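Nickel-dependent hydrogenase large subunit (Allochromatium vinosum, PDB 3MYR) carries the nickel-iron centre at which this heterodimeric [NiFe] hydrogenase oxidises molecular hydrogen, passing the electrons to an acceptor. Local coordinates at residues L90-M95 and G220-P225; V117-A122 and G170-P175; L123-R128 and P180-L185; L282-L287 and R487-H492. All coordinates share one frame; numbering follows the deposited sequence.

Contact 1 of 4, residues L90-M95 and G220-P225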
loop_
_atom_site.group_PDB
_atom_site.type_symbol
_atom_site.label_atom_id
_atom_site.label_comp_id
_atom_site.label_asym_id
_atom_site.label_seq_id
_atom_site.Cartn_x
_atom_site.Cartn_y
_atom_site.Cartn_z
ATOM N N LEU B 90 -6.061 21.114 -5.485
ATOM C CA LEU B 90 -6.637 20.356 -6.607
ATOM C C LEU B 90 -5.731 19.235 -7.045
ATOM O O LEU B 90 -6.181 18.113 -7.366
ATOM C CB LEU B 90 -6.861 21.249 -7.813
ATOM C CG LEU B 90 -8.203 22.017 -7.884
ATOM C CD1 LEU B 90 -9.374 21.637 -7.032
ATOM C CD2 LEU B 90 -8.130 23.397 -8.265
ATOM N N ILE B 91 -4.444 19.544 -7.141
ATOM C CA ILE B 91 -3.496 18.492 -7.483
ATOM C C ILE B 91 -3.478 17.361 -6.423
ATOM O O ILE B 91 -3.505 16.197 -6.796
ATOM C CB ILE B 91 -2.100 19.041 -7.797
ATOM C CG1 ILE B 91 -2.183 19.800 -9.142
ATOM C CG2 ILE B 91 -1.015 17.811 -7.831
ATOM C CD1 ILE B 91 -0.928 20.806 -9.410
ATOM N N ARG B 92 -3.536 17.719 -5.127
ATOM C CA ARG B 92 -3.573 16.700 -4.133
ATOM C C ARG B 92 -4.850 15.849 -4.260
ATOM O O ARG B 92 -4.763 14.651 -4.160
ATOM C CB ARG B 92 -3.437 17.232 -2.708
ATOM C CG ARG B 92 -1.970 17.583 -2.313
ATOM C CD ARG B 92 -1.957 18.271 -0.873
ATOM N NE ARG B 92 -0.624 18.712 -0.465
ATOM C CZ ARG B 92 -0.365 19.289 0.705
ATOM N NH1 ARG B 92 -1.346 19.376 1.644
ATOM N NH2 ARG B 92 0.870 19.700 0.961
ATOM N N ASN B 93 -6.007 16.474 -4.482
ATOM C CA ASN B 93 -7.235 15.722 -4.661
ATOM C C ASN B 93 -7.111 14.752 -5.828
ATOM O O ASN B 93 -7.544 13.597 -5.729
ATOM C CB ASN B 93 -8.459 16.629 -4.959
ATOM C CG ASN B 93 -8.976 17.370 -3.738
ATOM O OD1 ASN B 93 -9.879 18.245 -3.869
ATOM N ND2 ASN B 93 -8.431 17.081 -2.571
ATOM N N LEU B 94 -6.633 15.250 -6.972
ATOM C CA LEU B 94 -6.449 14.399 -8.139
ATOM C C LEU B 94 -5.537 13.186 -7.861
ATOM O O LEU B 94 -5.841 12.033 -8.247
ATOM C CB LEU B 94 -5.861 15.239 -9.282
ATOM C CG LEU B 94 -6.868 16.175 -9.984
ATOM C CD1 LEU B 94 -6.126 17.267 -10.808
ATOM C CD2 LEU B 94 -7.810 15.346 -10.917
ATOM N N MET B 95 -4.434 13.414 -7.154
ATOM C CA MET B 95 -3.501 12.320 -6.834
ATOM C C MET B 95 -4.179 11.366 -5.859
ATOM O O MET B 95 -3.989 10.155 -5.952
ATOM C CB MET B 95 -2.222 12.906 -6.220
ATOM C CG MET B 95 -1.393 13.696 -7.242
ATOM S SD MET B 95 0.129 14.409 -6.511
ATOM C CE MET B 95 -0.305 14.907 -4.838
ATOM N N GLY B 220 3.240 22.708 2.548
ATOM C CA GLY B 220 2.934 24.017 2.010
ATOM C C GLY B 220 2.461 24.024 0.565
ATOM O O GLY B 220 2.110 25.076 0.039
ATOM N N GLY B 221 2.453 22.879 -0.120
ATOM C CA GLY B 221 1.922 22.867 -1.513
ATOM C C GLY B 221 2.255 21.586 -2.232
ATOM O O GLY B 221 2.231 20.532 -1.584
ATOM N N VAL B 222 2.547 21.651 -3.545
ATOM C CA VAL B 222 3.062 20.502 -4.299
ATOM C C VAL B 222 4.381 20.916 -4.919
ATOM O O VAL B 222 4.619 22.122 -5.136
ATOM C CB VAL B 222 2.060 20.001 -5.371
ATOM C CG1 VAL B 222 0.755 19.500 -4.672
ATOM C CG2 VAL B 222 1.717 21.189 -6.424
ATOM N N PRO B 223 5.302 19.939 -5.104
ATOM C CA PRO B 223 6.624 20.358 -5.619
ATOM C C PRO B 223 6.562 20.669 -7.120
ATOM O O PRO B 223 7.447 21.332 -7.628
ATOM C CB PRO B 223 7.547 19.120 -5.364
ATOM C CG PRO B 223 6.666 18.006 -4.916
ATOM C CD PRO B 223 5.234 18.500 -4.745
ATOM N N SER B 224 5.559 20.183 -7.841
ATOM C CA SER B 224 5.529 20.356 -9.310
ATOM C C SER B 224 4.995 21.741 -9.714
ATOM O O SER B 224 3.825 22.004 -9.555
ATOM C CB SER B 224 4.534 19.350 -9.848
ATOM O OG SER B 224 3.271 19.497 -9.193
ATOM N N PRO B 225 5.834 22.609 -10.285
ATOM C CA PRO B 225 5.292 23.933 -10.615
ATOM C C PRO B 225 4.550 23.909 -11.947
ATOM O O PRO B 225 4.628 22.911 -12.703
ATOM C CB PRO B 225 6.568 24.832 -10.715
ATOM C CG PRO B 225 7.682 23.833 -11.054
ATOM C CD PRO B 225 7.274 22.474 -10.556
HETATM O O HOH W 1 2.336 17.894 -1.663
#
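With CG anti to its own carbonyl carbon (chi1 -78°) and the chain extended from there to NE, R92 reaches off the helix alongside V222 and sets its guanidinium beside the carbonyl of G221; in I91, CG2 lies anti to the backbone N and faces the same valine. R92 NH2 donates to G221 O over 3.0 Å, a bent bond with an N-H...O angle of 137°. G221 O also accepts from a water 2.6 Å away, and that water accepts from R92 NE at 3.3 Å, which gives the carbonyl two donors. Nearer the backbone, the aliphatic part of R92 does the packing, its CG 4.1 Å from V222 CG1. V222 CG1 also meets I91 CG2 at 4.0 Å, while V222 CG2 touches I91 CD1. The charge of R92 has a stronger partner in E77, which also accepts from G220 N. An alanine in place of R92 would probably leave G221 O without its direct donor and E77 without this countercharge. The whole is a buried junction between helix 86-112 and the irregular loop preceding helix 236-265, an anchoring of loop to helix by an arginine-carbonyl bond, in which P223 and P225 pack on the small subunit.

Contact 2 of 4, residues V117-A122 and G170-P175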
loop_
_atom_site.group_PDB
_atom_site.type_symbol
_atom_site.label_atom_id
_atom_site.label_comp_id
_atom_site.label_asym_id
_atom_site.label_seq_id
_atom_site.Cartn_x
_atom_site.Cartn_y
_atom_site.Cartn_z
ATOM N N VAL B 117 -13.191 -16.682 -7.213
ATOM C CA VAL B 117 -12.990 -17.142 -8.591
ATOM C C VAL B 117 -12.101 -18.380 -8.572
ATOM O O VAL B 117 -11.016 -18.369 -7.964
ATOM C CB VAL B 117 -12.288 -16.044 -9.423
ATOM C CG1 VAL B 117 -11.755 -16.584 -10.751
ATOM C CG2 VAL B 117 -13.236 -14.835 -9.631
ATOM N N ASP B 118 -12.576 -19.459 -9.184
ATOM C CA ASP B 118 -11.821 -20.711 -9.262
ATOM C C ASP B 118 -11.064 -20.779 -10.606
ATOM O O ASP B 118 -11.645 -20.961 -11.675
ATOM C CB ASP B 118 -12.806 -21.873 -9.095
ATOM C CG ASP B 118 -12.117 -23.249 -9.033
ATOM O OD1 ASP B 118 -10.989 -23.383 -9.546
ATOM O OD2 ASP B 118 -12.755 -24.218 -8.549
ATOM N N VAL B 119 -9.760 -20.658 -10.558
ATOM C CA VAL B 119 -8.995 -20.614 -11.776
ATOM C C VAL B 119 -8.973 -21.939 -12.536
ATOM O O VAL B 119 -8.925 -21.940 -13.756
ATOM C CB VAL B 119 -7.538 -20.212 -11.439
ATOM C CG1 VAL B 119 -6.677 -20.418 -12.693
ATOM C CG2 VAL B 119 -7.557 -18.709 -11.040
ATOM N N VAL B 120 -9.052 -23.058 -11.814
ATOM C CA VAL B 120 -9.101 -24.366 -12.502
ATOM C C VAL B 120 -10.408 -24.573 -13.246
ATOM O O VAL B 120 -10.436 -25.066 -14.413
ATOM C CB VAL B 120 -8.824 -25.539 -11.515
ATOM C CG1 VAL B 120 -9.047 -26.956 -12.200
ATOM C CG2 VAL B 120 -7.357 -25.408 -11.009
ATOM N N SER B 121 -11.499 -24.163 -12.607
ATOM C CA SER B 121 -12.796 -24.180 -13.276
ATOM C C SER B 121 -12.818 -23.323 -14.582
ATOM O O SER B 121 -13.427 -23.735 -15.542
ATOM C CB SER B 121 -13.886 -23.753 -12.267
ATOM O OG SER B 121 -15.046 -23.374 -12.968
ATOM N N ALA B 122 -12.113 -22.169 -14.628
ATOM C CA ALA B 122 -11.984 -21.364 -15.888
ATOM C C ALA B 122 -11.478 -22.217 -17.074
ATOM O O ALA B 122 -11.850 -21.991 -18.195
ATOM C CB ALA B 122 -11.023 -20.154 -15.671
ATOM N N GLY B 170 -3.586 -24.419 -4.142
ATOM C CA GLY B 170 -4.698 -23.488 -3.994
ATOM C C GLY B 170 -5.946 -24.315 -3.673
ATOM O O GLY B 170 -5.919 -25.569 -3.646
ATOM N N TYR B 171 -7.045 -23.625 -3.405
ATOM C CA TYR B 171 -8.196 -24.251 -2.834
ATOM C C TYR B 171 -9.178 -24.619 -3.932
ATOM O O TYR B 171 -10.353 -24.817 -3.678
ATOM C CB TYR B 171 -8.819 -23.339 -1.732
ATOM C CG TYR B 171 -7.827 -22.931 -0.630
ATOM C CD1 TYR B 171 -6.789 -23.783 -0.244
ATOM C CD2 TYR B 171 -7.885 -21.667 -0.040
ATOM C CE1 TYR B 171 -5.825 -23.366 0.718
ATOM C CE2 TYR B 171 -6.923 -21.236 0.900
ATOM C CZ TYR B 171 -5.903 -22.074 1.270
ATOM O OH TYR B 171 -4.986 -21.675 2.217
ATOM N N TRP B 172 -8.700 -24.686 -5.164
ATOM C CA TRP B 172 -9.555 -24.911 -6.337
ATOM C C TRP B 172 -10.523 -26.107 -6.084
ATOM O O TRP B 172 -10.119 -27.161 -5.567
ATOM C CB TRP B 172 -8.676 -25.190 -7.569
ATOM C CG TRP B 172 -7.468 -24.265 -7.609
ATOM C CD1 TRP B 172 -6.145 -24.650 -7.641
ATOM C CD2 TRP B 172 -7.468 -22.826 -7.562
ATOM N NE1 TRP B 172 -5.341 -23.542 -7.613
ATOM C CE2 TRP B 172 -6.108 -22.413 -7.541
ATOM C CE3 TRP B 172 -8.478 -21.850 -7.490
ATOM C CZ2 TRP B 172 -5.719 -21.047 -7.498
ATOM C CZ3 TRP B 172 -8.107 -20.482 -7.403
ATOM C CH2 TRP B 172 -6.735 -20.094 -7.436
ATOM N N GLY B 173 -11.780 -25.965 -6.492
ATOM C CA GLY B 173 -12.751 -27.098 -6.355
ATOM C C GLY B 173 -13.392 -27.113 -4.963
ATOM O O GLY B 173 -14.303 -27.915 -4.701
ATOM N N HIS B 174 -12.990 -26.194 -4.078
ATOM C CA HIS B 174 -13.660 -26.083 -2.759
ATOM C C HIS B 174 -15.156 -25.730 -3.016
ATOM O O HIS B 174 -15.467 -24.972 -3.981
ATOM C CB HIS B 174 -12.997 -24.955 -1.956
ATOM C CG HIS B 174 -13.427 -24.887 -0.515
ATOM N ND1 HIS B 174 -14.649 -24.378 -0.122
ATOM C CD2 HIS B 174 -12.741 -25.139 0.631
ATOM C CE1 HIS B 174 -14.739 -24.414 1.194
ATOM N NE2 HIS B 174 -13.572 -24.812 1.674
ATOM N N PRO B 175 -16.083 -26.288 -2.181
ATOM C CA PRO B 175 -17.525 -26.095 -2.414
ATOM C C PRO B 175 -17.944 -24.627 -2.222
ATOM O O PRO B 175 -18.976 -24.225 -2.762
ATOM C CB PRO B 175 -18.192 -27.020 -1.356
ATOM C CG PRO B 175 -17.081 -27.239 -0.295
ATOM C CD PRO B 175 -15.834 -27.336 -1.162
#
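V117 meets W172 through its backbone: the carbonyl O lies in the plane of the indole, at its edge, 3.6 Å from CZ3. Next, the D118 carboxylate bridges the segments, one oxygen to each, CG being anti to the backbone N (chi1 -175°). D118 OD2 accepts from G173 N at 2.9 Å, the donor standing above the carboxylate plane, within the type II turn that runs from Y171 to H174. D118 OD1 receives S121 N, from above the carboxylate plane, in a nearly straight bond of 3.2 Å and V120 N in a weak one, and it lies 3.5 Å from W172 CB. This makes D118 the N-cap of the short, weakly bonded helix about 119-122. V119 comes over one face of the indole, its CB 4.2 Å from the centroid of the six-membered ring in a CH-pi contact, with CG2 beside CH2; against the opposite face lies the CA of G170. W172 NE1 donates to the carbonyl of F167. V120 follows, bringing CG2 to 3.6 Å from W172 CG, near the five-membered ring. Y171 OH bonds to the backbone N of S49 of the small subunit, and W172 also packs on A47 of that chain.

Contact 3 of 4, residues L123-R128 and P180-L185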
loop_
_atom_site.group_PDB
_atom_site.type_symbol
_atom_site.label_atom_id
_atom_site.label_comp_id
_atom_site.label_asym_id
_atom_site.label_seq_id
_atom_site.Cartn_x
_atom_site.Cartn_y
_atom_site.Cartn_z
ATOM N N LEU B 123 -10.662 -23.233 -16.823
ATOM C CA LEU B 123 -10.154 -24.086 -17.917
ATOM C C LEU B 123 -11.217 -24.900 -18.596
ATOM O O LEU B 123 -10.969 -25.424 -19.672
ATOM C CB LEU B 123 -9.095 -25.069 -17.392
ATOM C CG LEU B 123 -7.900 -24.383 -16.668
ATOM C CD1 LEU B 123 -6.868 -25.484 -16.317
ATOM C CD2 LEU B 123 -7.298 -23.297 -17.573
ATOM N N SER B 124 -12.391 -25.028 -17.980
ATOM C CA SER B 124 -13.512 -25.802 -18.554
ATOM C C SER B 124 -14.483 -24.929 -19.354
ATOM O O SER B 124 -15.449 -25.447 -19.893
ATOM C CB SER B 124 -14.414 -26.351 -17.400
ATOM O OG SER B 124 -13.757 -27.420 -16.865
ATOM N N ALA B 125 -14.336 -23.615 -19.276
ATOM C CA ALA B 125 -15.341 -22.712 -19.877
ATOM C C ALA B 125 -15.376 -22.866 -21.366
ATOM O O ALA B 125 -14.350 -23.142 -22.021
ATOM C CB ALA B 125 -15.032 -21.255 -19.528
ATOM N N ASP B 126 -16.546 -22.653 -21.916
ATOM C CA ASP B 126 -16.651 -22.504 -23.341
ATOM C C ASP B 126 -16.304 -21.026 -23.657
ATOM O O ASP B 126 -16.959 -20.127 -23.131
ATOM C CB ASP B 126 -18.092 -22.860 -23.759
ATOM C CG ASP B 126 -18.394 -22.521 -25.262
ATOM O OD1 ASP B 126 -19.483 -22.032 -25.584
ATOM O OD2 ASP B 126 -17.584 -22.786 -26.156
ATOM N N PRO B 127 -15.367 -20.793 -24.609
ATOM C CA PRO B 127 -14.921 -19.436 -24.888
ATOM C C PRO B 127 -16.065 -18.572 -25.439
ATOM O O PRO B 127 -16.202 -17.428 -25.052
ATOM C CB PRO B 127 -13.813 -19.619 -25.933
ATOM C CG PRO B 127 -13.213 -21.025 -25.569
ATOM C CD PRO B 127 -14.470 -21.834 -25.167
ATOM N N ARG B 128 -16.915 -19.163 -26.241
ATOM C CA ARG B 128 -18.055 -18.448 -26.772
ATOM C C ARG B 128 -19.077 -18.030 -25.723
ATOM O O ARG B 128 -19.545 -16.910 -25.740
ATOM C CB ARG B 128 -18.749 -19.205 -27.903
ATOM C CG ARG B 128 -19.901 -18.380 -28.436
ATOM C CD ARG B 128 -20.628 -19.019 -29.657
ATOM N NE ARG B 128 -19.707 -19.218 -30.789
ATOM C CZ ARG B 128 -19.259 -18.239 -31.586
ATOM N NH1 ARG B 128 -19.660 -16.968 -31.404
ATOM N NH2 ARG B 128 -18.393 -18.534 -32.556
ATOM N N PRO B 180 -20.010 -20.252 -12.390
ATOM C CA PRO B 180 -19.852 -21.147 -13.556
ATOM C C PRO B 180 -18.464 -20.931 -14.232
ATOM O O PRO B 180 -17.852 -19.866 -14.084
ATOM C CB PRO B 180 -20.981 -20.692 -14.527
ATOM C CG PRO B 180 -21.156 -19.200 -14.201
ATOM C CD PRO B 180 -20.888 -19.095 -12.663
ATOM N N PRO B 181 -17.946 -21.969 -14.926
ATOM C CA PRO B 181 -16.654 -21.856 -15.671
ATOM C C PRO B 181 -16.506 -20.539 -16.454
ATOM O O PRO B 181 -15.453 -19.893 -16.350
ATOM C CB PRO B 181 -16.717 -23.017 -16.647
ATOM C CG PRO B 181 -17.488 -24.159 -15.822
ATOM C CD PRO B 181 -18.599 -23.293 -15.077
ATOM N N GLU B 182 -17.563 -20.132 -17.186
ATOM C CA GLU B 182 -17.581 -18.866 -17.958
ATOM C C GLU B 182 -17.277 -17.631 -17.109
ATOM O O GLU B 182 -16.529 -16.748 -17.537
ATOM C CB GLU B 182 -18.958 -18.681 -18.655
ATOM C CG GLU B 182 -19.161 -19.656 -19.814
ATOM C CD GLU B 182 -19.268 -21.159 -19.349
ATOM O OE1 GLU B 182 -18.811 -22.069 -20.173
ATOM O OE2 GLU B 182 -19.757 -21.389 -18.148
ATOM N N ALA B 183 -17.897 -17.516 -15.924
ATOM C CA ALA B 183 -17.643 -16.354 -15.107
ATOM C C ALA B 183 -16.197 -16.415 -14.591
ATOM O O ALA B 183 -15.534 -15.382 -14.440
ATOM C CB ALA B 183 -18.661 -16.280 -13.908
ATOM N N ASN B 184 -15.709 -17.619 -14.276
ATOM C CA ASN B 184 -14.319 -17.705 -13.798
ATOM C C ASN B 184 -13.361 -17.246 -14.884
ATOM O O ASN B 184 -12.378 -16.544 -14.588
ATOM C CB ASN B 184 -13.977 -19.127 -13.342
ATOM C CG ASN B 184 -14.709 -19.520 -12.021
ATOM O OD1 ASN B 184 -14.643 -18.785 -11.053
ATOM N ND2 ASN B 184 -15.319 -20.702 -11.977
ATOM N N LEU B 185 -13.590 -17.686 -16.138
ATOM C CA LEU B 185 -12.659 -17.333 -17.229
ATOM C C LEU B 185 -12.705 -15.822 -17.475
ATOM O O LEU B 185 -11.671 -15.197 -17.608
ATOM C CB LEU B 185 -12.967 -18.148 -18.538
ATOM C CG LEU B 185 -12.044 -17.845 -19.748
ATOM C CD1 LEU B 185 -10.506 -17.982 -19.384
ATOM C CD2 LEU B 185 -12.439 -18.712 -20.982
#
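A125 sits against the first turn of helix 181-201, its CA 4.5 Å from that of P181, and this is where the two segments are most closely packed. Its methyl CB is 3.5 Å from P181 O, 3.8 Å from P181 CB and 3.9 Å from L185 CB. It therefore fits between residues one helical turn apart, over the carbonyl of P181 that accepts from L185 N. L185 sends CD2 alongside the same methyl, and T130 of the following helix borders both residues, so A125 and L185 are buried in a largely apolar contact.

Toward solvent the packing thins. S124 meets the P181 ring through its carbonyl carbon and its CB, the latter 4.1 Å from P181 CG, and D126 is exposed. One polar bond secures this side: D126 N donates to E182 OE1 at 2.9 Å with an N-H...O angle of 167°, meeting the oxygen on the anti side, tilted out of the carboxylate plane. A bend at chi2 (67°) folds the glutamate back to the loop. The D126 carboxylate, which caps A129 N, keeps OD1 5.5 Å from E182 OE1; such like charges would be expected to repel mildly.

The arrangement is that of two helix N-termini brought together, with D126 and P180 at the N-cap positions of helices 127-137 and 181-201, each followed by a proline in the first turn.

Contact 4 of 4, residues L282-L287 and R487-H492. With NFV (Ni-Fe oxidized active center), chain N.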
loop_
_atom_site.group_PDB
_atom_site.type_symbol
_atom_site.label_atom_id
_atom_site.label_comp_id
_atom_site.label_asym_id
_atom_site.label_seq_id
_atom_site.Cartn_x
_atom_site.Cartn_y
_atom_site.Cartn_z
ATOM N N LEU B 282 -16.354 4.864 11.474
ATOM C CA LEU B 282 -15.755 6.143 11.711
ATOM C C LEU B 282 -15.120 6.684 10.414
ATOM O O LEU B 282 -14.370 5.955 9.726
ATOM C CB LEU B 282 -14.707 5.974 12.829
ATOM C CG LEU B 282 -13.710 7.097 13.087
ATOM C CD1 LEU B 282 -14.462 8.237 13.803
ATOM C CD2 LEU B 282 -12.561 6.583 13.933
ATOM N N CYS B 283 -15.375 7.983 10.148
ATOM C CA CYS B 283 -14.741 8.731 9.069
ATOM C C CYS B 283 -14.188 10.048 9.579
ATOM O O CYS B 283 -14.893 10.772 10.261
ATOM C CB CYS B 283 -15.752 9.088 7.976
ATOM S SG CYS B 283 -16.468 7.634 7.209
ATOM N N TYR B 284 -12.987 10.402 9.138
ATOM C CA TYR B 284 -12.511 11.763 9.320
ATOM C C TYR B 284 -12.950 12.656 8.169
ATOM O O TYR B 284 -12.906 13.898 8.309
ATOM C CB TYR B 284 -10.997 11.796 9.457
ATOM C CG TYR B 284 -10.398 10.938 10.550
ATOM C CD1 TYR B 284 -11.135 10.609 11.709
ATOM C CD2 TYR B 284 -9.029 10.547 10.481
ATOM C CE1 TYR B 284 -10.536 9.851 12.755
ATOM C CE2 TYR B 284 -8.407 9.752 11.552
ATOM C CZ TYR B 284 -9.200 9.380 12.639
ATOM O OH TYR B 284 -8.606 8.610 13.631
ATOM N N GLY B 285 -13.309 12.058 7.022
ATOM C CA GLY B 285 -13.693 12.850 5.850
ATOM C C GLY B 285 -12.468 13.344 5.058
ATOM O O GLY B 285 -11.319 13.273 5.539
ATOM N N ASP B 286 -12.686 13.789 3.817
ATOM C CA ASP B 286 -11.582 14.212 2.955
ATOM C C ASP B 286 -12.107 14.846 1.666
ATOM O O ASP B 286 -13.302 14.774 1.392
ATOM C CB ASP B 286 -10.710 13.008 2.582
ATOM C CG ASP B 286 -9.242 13.405 2.343
ATOM O OD1 ASP B 286 -8.351 12.579 2.600
ATOM O OD2 ASP B 286 -8.984 14.530 1.834
ATOM N N LEU B 287 -11.196 15.413 0.884
ATOM C CA LEU B 287 -11.439 15.840 -0.484
ATOM C C LEU B 287 -12.269 17.126 -0.554
ATOM O O LEU B 287 -13.435 17.129 -0.994
ATOM C CB LEU B 287 -11.988 14.742 -1.379
ATOM C CG LEU B 287 -11.000 13.541 -1.484
ATOM C CD1 LEU B 287 -11.800 12.335 -2.032
ATOM C CD2 LEU B 287 -9.777 13.861 -2.402
ATOM N N ARG B 487 -8.109 2.453 2.714
ATOM C CA ARG B 487 -8.557 1.537 3.754
ATOM C C ARG B 487 -9.316 2.196 4.902
ATOM O O ARG B 487 -9.901 1.502 5.696
ATOM C CB ARG B 487 -7.411 0.648 4.241
ATOM C CG ARG B 487 -6.966 -0.306 3.141
ATOM C CD ARG B 487 -5.502 -0.801 3.298
ATOM N NE ARG B 487 -5.170 -1.544 2.061
ATOM C CZ ARG B 487 -4.830 -0.991 0.885
ATOM N NH1 ARG B 487 -4.682 0.335 0.659
ATOM N NH2 ARG B 487 -4.768 -1.763 -0.128
ATOM N N GLY B 488 -9.384 3.527 4.939
ATOM C CA GLY B 488 -10.240 4.215 5.906
ATOM C C GLY B 488 -9.479 5.410 6.547
ATOM O O GLY B 488 -8.435 5.873 6.029
ATOM N N ALA B 489 -9.967 5.859 7.701
ATOM C CA ALA B 489 -9.559 7.105 8.314
ATOM C C ALA B 489 -8.127 7.015 8.821
ATOM O O ALA B 489 -7.857 6.147 9.636
ATOM C CB ALA B 489 -10.479 7.390 9.532
ATOM N N LEU B 490 -7.290 7.999 8.484
ATOM C CA LEU B 490 -5.868 7.962 8.759
ATOM C C LEU B 490 -5.598 9.292 9.409
ATOM O O LEU B 490 -6.085 10.316 8.911
ATOM C CB LEU B 490 -5.035 7.905 7.433
ATOM C CG LEU B 490 -3.534 8.271 7.511
ATOM C CD1 LEU B 490 -2.783 7.217 8.322
ATOM C CD2 LEU B 490 -2.876 8.259 6.078
ATOM N N GLY B 491 -4.826 9.296 10.500
ATOM C CA GLY B 491 -4.423 10.552 11.128
ATOM C C GLY B 491 -2.946 10.453 11.546
ATOM O O GLY B 491 -2.507 9.357 11.998
ATOM N N HIS B 492 -2.203 11.576 11.439
ATOM C CA HIS B 492 -0.869 11.684 11.950
ATOM C C HIS B 492 -0.937 12.821 12.950
ATOM O O HIS B 492 -1.298 13.939 12.573
ATOM C CB HIS B 492 0.120 12.062 10.863
ATOM C CG HIS B 492 0.409 10.951 9.892
ATOM N ND1 HIS B 492 1.473 10.988 9.029
ATOM C CD2 HIS B 492 -0.200 9.755 9.686
ATOM C CE1 HIS B 492 1.496 9.879 8.307
ATOM N NE2 HIS B 492 0.516 9.096 8.720
HETATM FE FE NFV N . -2.796 2.162 4.307
HETATM NI NI NFV N . -0.786 0.165 3.280
HETATM C C1 NFV N . -2.973 3.541 5.044
HETATM O O1 NFV N . -3.178 4.627 5.606
HETATM C C2 NFV N . -4.344 2.565 3.269
HETATM N N2 NFV N . -5.298 2.841 2.626
HETATM C C3 NFV N . -3.804 1.231 5.598
HETATM N N3 NFV N . -4.408 0.653 6.418
HETATM O O4 NFV N . -2.646 0.457 3.297
HETATM O O HOH W 2 -6.907 6.993 12.164
#
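The backbones approach to 5.5 Å between the CA atoms of C283 and A489, yet no hydrogen bond joins the two strands directly, and side chains make the contact. The methyl of A489 stands over the centre of the Y284 ring, CB 3.5 Å from the centroid and 10° off its normal, a close CH-pi contact. At the ring's edge, Y284 CD2 lies 3.3 Å from L490 O, and Y284 CE2 is 3.8 Å from G491 N. Y284 OH donates to a water at 2.8 Å, which in turn donates a hydrogen bond to A489 O. A leucine in place of Y284 would probably deprive the A489 methyl of its flat aromatic cover and the water of its phenolic donor. On the far side of strand 488-497, L490 CD2 approaches O1 of the iron-bound carbonyl ligand of the nickel-iron centre at 3.7 Å. R487 N donates to N2, the nitrogen of a cyanide ligand, at 2.8 Å, NH1 adds a weak bond to N2, and salt bridges to D103 and D553 hold the guanidinium. Strand 281-288, paired with 300-305, thus packs by its tyrosine on the middle strand of the sheet 476-507, while helices 67-80 and 509-514 flank L490.

How the contacts relate
Contacts 1 and 4 are fully buried and touch each other where N93 packs on L287; the centre of contact 4 is about 10 Å from the centre of the chain, beside the nickel-iron site. The centres of contacts 2 and 3 are about 27 and 31 Å from the chain's centre, partly open to solvent. They interlock: their segments alternate along the chain, and N184 of contact 3 accepts from D118 N of contact 2. Contacts 1 and 2 also reach the small subunit, from opposite sides of the chain's centre. The chemistry differs accordingly. A buried arginine serves a loop carbonyl in contact 1, carboxylates take backbone N-H groups in contacts 2 and 3, and contact 4 relies on a ring-methyl contact and water.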